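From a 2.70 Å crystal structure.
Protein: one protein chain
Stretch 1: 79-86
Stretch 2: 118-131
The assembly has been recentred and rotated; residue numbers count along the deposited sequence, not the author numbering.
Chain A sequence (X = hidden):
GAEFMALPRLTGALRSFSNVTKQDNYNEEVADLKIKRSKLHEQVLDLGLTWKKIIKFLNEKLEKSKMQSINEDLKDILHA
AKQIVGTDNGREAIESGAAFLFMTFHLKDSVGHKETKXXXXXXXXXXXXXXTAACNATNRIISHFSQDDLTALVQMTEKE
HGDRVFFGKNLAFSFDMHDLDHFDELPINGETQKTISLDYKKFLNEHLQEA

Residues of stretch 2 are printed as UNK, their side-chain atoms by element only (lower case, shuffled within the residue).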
# COMPACT_ATOMS: atom_id res chain seq x y z
N HIS A 79 25.89 31.17 14.26
CA HIS A 79 25.70 32.26 13.31
C HIS A 79 25.16 31.75 11.98
O HIS A 79 24.24 32.34 11.39
CB HIS A 79 27.02 33.02 13.14
CG HIS A 79 26.94 34.19 12.21
ND1 HIS A 79 25.90 35.09 12.24
CD2 HIS A 79 27.78 34.61 11.24
CE1 HIS A 79 26.10 36.01 11.31
NE2 HIS A 79 27.23 35.74 10.69
N ALA A 80 25.72 30.64 11.48
CA ALA A 80 25.23 30.06 10.23
C ALA A 80 23.76 29.67 10.35
O ALA A 80 22.97 29.90 9.43
CB ALA A 80 26.07 28.85 9.83
N ALA A 81 23.38 29.08 11.48
CA ALA A 81 21.98 28.71 11.66
C ALA A 81 21.10 29.96 11.73
O ALA A 81 20.01 29.99 11.16
CB ALA A 81 21.80 27.85 12.91
N LYS A 82 21.57 31.01 12.41
CA LYS A 82 20.82 32.26 12.44
C LYS A 82 20.52 32.74 11.03
O LYS A 82 19.39 33.10 10.71
CB LYS A 82 21.59 33.33 13.23
CG LYS A 82 20.79 34.61 13.45
CD LYS A 82 21.68 35.85 13.43
CE LYS A 82 22.71 35.83 14.55
NZ LYS A 82 23.63 37.01 14.51
N GLN A 83 21.54 32.73 10.16
CA GLN A 83 21.31 33.13 8.77
C GLN A 83 20.31 32.20 8.08
O GLN A 83 19.40 32.67 7.40
CB GLN A 83 22.64 33.16 8.01
CG GLN A 83 23.64 34.13 8.59
CD GLN A 83 25.04 33.99 8.00
OE1 GLN A 83 25.49 32.88 7.68
NE2 GLN A 83 25.73 35.10 7.86
N ILE A 84 20.46 30.88 8.27
CA ILE A 84 19.58 29.94 7.56
C ILE A 84 18.17 29.97 8.13
O ILE A 84 17.19 30.08 7.39
CB ILE A 84 20.15 28.51 7.62
CG1 ILE A 84 21.43 28.41 6.79
CG2 ILE A 84 19.10 27.52 7.13
CD1 ILE A 84 22.04 27.03 6.79
N VAL A 85 18.05 29.83 9.46
CA VAL A 85 16.73 29.71 10.07
C VAL A 85 16.01 31.06 10.08
O VAL A 85 14.79 31.12 9.85
CB VAL A 85 16.85 29.12 11.49
CG1 VAL A 85 15.49 28.68 12.01
CG2 VAL A 85 17.79 27.93 11.50
N GLY A 86 16.74 32.14 10.31
CA GLY A 86 16.11 33.44 10.53
C GLY A 86 15.82 33.67 12.00
O GLY A 86 15.62 32.74 12.78
N UNK A 118 19.28 18.66 1.73
CA UNK A 118 18.70 18.39 3.04
C UNK A 118 18.38 19.69 3.76
O UNK A 118 17.28 19.86 4.31
c UNK A 118 19.65 17.53 3.87
N UNK A 119 19.32 20.63 3.77
CA UNK A 119 19.06 21.91 4.41
C UNK A 119 17.89 22.61 3.74
O UNK A 119 17.05 23.22 4.41
c UNK A 119 20.32 22.79 4.42
c UNK A 119 22.80 22.77 5.06
c UNK A 119 20.02 24.13 5.08
c UNK A 119 21.46 22.07 5.14
N UNK A 120 17.80 22.53 2.41
CA UNK A 120 16.69 23.17 1.71
C UNK A 120 15.36 22.53 2.08
O UNK A 120 14.38 23.22 2.33
c UNK A 120 15.58 24.88 -2.85
c UNK A 120 16.90 23.12 0.20
n UNK A 120 16.12 24.92 -4.24
c UNK A 120 15.94 23.60 -2.09
c UNK A 120 15.78 23.80 -0.58
N UNK A 121 15.33 21.19 2.13
CA UNK A 121 14.14 20.48 2.57
C UNK A 121 13.71 20.92 3.96
O UNK A 121 12.51 21.03 4.24
c UNK A 121 14.41 18.98 2.56
c UNK A 121 12.38 17.67 1.90
c UNK A 121 13.25 18.14 3.04
n UNK A 121 12.96 17.60 0.70
o UNK A 121 11.21 17.37 2.09
N UNK A 122 14.67 21.19 4.85
CA UNK A 122 14.31 21.53 6.22
C UNK A 122 13.90 22.99 6.40
O UNK A 122 13.01 23.27 7.21
s UNK A 122 13.90 19.62 8.80
c UNK A 122 15.46 21.19 7.16
c UNK A 122 15.05 20.99 8.61
c UNK A 122 14.97 18.21 8.49
N UNK A 123 14.52 23.93 5.68
CA UNK A 123 14.27 25.36 5.91
C UNK A 123 14.00 26.15 4.64
O UNK A 123 13.99 27.39 4.70
c UNK A 123 15.54 25.42 9.06
c UNK A 123 16.00 25.23 7.77
c UNK A 123 17.08 23.79 9.86
c UNK A 123 15.43 26.03 6.63
c UNK A 123 16.08 24.70 10.10
c UNK A 123 17.56 23.61 8.58
c UNK A 123 17.02 24.33 7.54
N UNK A 124 13.78 25.49 3.50
CA UNK A 124 13.56 26.20 2.26
C UNK A 124 14.87 26.67 1.68
O UNK A 124 15.95 26.20 2.05
N UNK A 125 14.81 27.62 0.74
CA UNK A 125 16.05 28.11 0.12
C UNK A 125 16.84 28.97 1.09
O UNK A 125 16.29 29.70 1.91
c UNK A 125 14.11 28.51 -1.26
c UNK A 125 15.54 28.93 -1.07
c UNK A 125 13.61 28.18 0.10
N UNK A 126 18.17 28.88 0.97
CA UNK A 126 19.09 29.45 1.94
C UNK A 126 20.38 29.82 1.24
O UNK A 126 20.68 29.31 0.16
c UNK A 126 21.53 27.16 2.86
c UNK A 126 22.24 26.05 2.46
c UNK A 126 19.38 28.46 3.08
c UNK A 126 21.59 25.00 1.81
c UNK A 126 20.16 27.25 2.64
c UNK A 126 19.52 26.19 1.99
c UNK A 126 20.23 25.08 1.58
N UNK A 127 21.18 30.71 1.83
CA UNK A 127 22.52 30.99 1.28
C UNK A 127 23.48 29.85 1.54
O UNK A 127 23.69 29.44 2.69
c UNK A 127 22.15 32.25 3.28
c UNK A 127 20.83 31.65 2.91
c UNK A 127 22.95 32.26 2.03
N UNK A 128 24.10 29.35 0.47
CA UNK A 128 25.05 28.24 0.59
C UNK A 128 26.36 28.65 1.27
O UNK A 128 27.07 27.78 1.78
c UNK A 128 25.33 27.65 -0.79
o UNK A 128 25.76 28.65 -1.70
N UNK A 129 26.69 29.94 1.27
CA UNK A 129 27.86 30.40 2.02
C UNK A 129 27.79 29.97 3.49
O UNK A 129 28.80 29.61 4.10
c UNK A 129 27.98 31.92 1.90
o UNK A 129 26.76 32.54 2.23
N UNK A 130 26.58 29.97 4.06
CA UNK A 130 26.41 29.59 5.46
C UNK A 130 26.55 28.10 5.66
O UNK A 130 27.04 27.65 6.70
c UNK A 130 25.05 30.07 5.97
o UNK A 130 24.97 31.49 5.94
N UNK A 131 26.09 27.32 4.68
CA UNK A 131 26.38 25.89 4.70
C UNK A 131 27.88 25.63 4.72
O UNK A 131 28.37 24.78 5.47
c UNK A 131 25.72 25.21 3.50

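Position 118 carries a single carbon and lies out of reach of stretch 1; it is Ala 118, whose small side chain is readily accommodated in a helix. Position 119 has four carbons, forked at the first, with one arm two carbons long, which defines Ile 119. Its CA-to-CB bond points toward stretch 1, and its CG2 lies 3.9 Å from CD1 of Ile 84, so a branched apolar chain suits this buried site.

Position 120 shows four carbons in a row ending in nitrogen: Lys 120, whose CA-to-CB bond points away, its charged end suited to an exposed surface. At 121, three carbons end in one oxygen and one nitrogen. The elements fit an amide, Gln 121, suited to a partly exposed helical site. Position 122 runs two carbons, a sulfur and one carbon without branching: Met 122, out of reach, its unbranched chain compatible with helix.

Position 123 has one carbon followed by a six-carbon ring with no oxygen, hence Phe 123. The ring reaches two neighbours on the facing helix: its CD1 lies 3.8 Å from CG2 of Ile 84, and its CE2 lies 3.9 Å from CG2 of Val 85. Position 124 has no side chain and positive phi, a conformation that favours Gly 124; a CB here would also clash with a side-chain carbon of position 125.

At 125 three carbons close a ring onto the backbone nitrogen, giving Pro 125, exposed, in a loop whose phi of -72° suits the ring. Position 126 again holds one carbon and a six-carbon ring, Phe 126, which offers carbon surface to Ile 84, CD2 to CD1 at 4.0 Å. Position 127 repeats the closed ring: Pro 127, suited to phi of -73° in an exposed loop.

Positions 128 and 129 each have one carbon and one oxygen: Ser 128 and Ser 129, small polar residues at exposed sites. Position 130 has the same two atoms, but is buried and its CA-to-CB bond points toward stretch 1; it is Ser 130. Its small side chain allows close backbone approach, with 4.9 Å between its CA and CA of Ala 80. Position 131, a single carbon, its CA-to-CB bond pointing away, is Ala 131, compact enough for a buried site.

The contact is built mainly on apolar side chains packed round Ile 84, with the polar residue Ser 130 closely packed beside them. Val 85 extends the packing along Phe 123, and the small residues Ala 80 and Ser 130 let the backbones come close.

Stretch 2 118-131: AIKQMFGPFPSSSA
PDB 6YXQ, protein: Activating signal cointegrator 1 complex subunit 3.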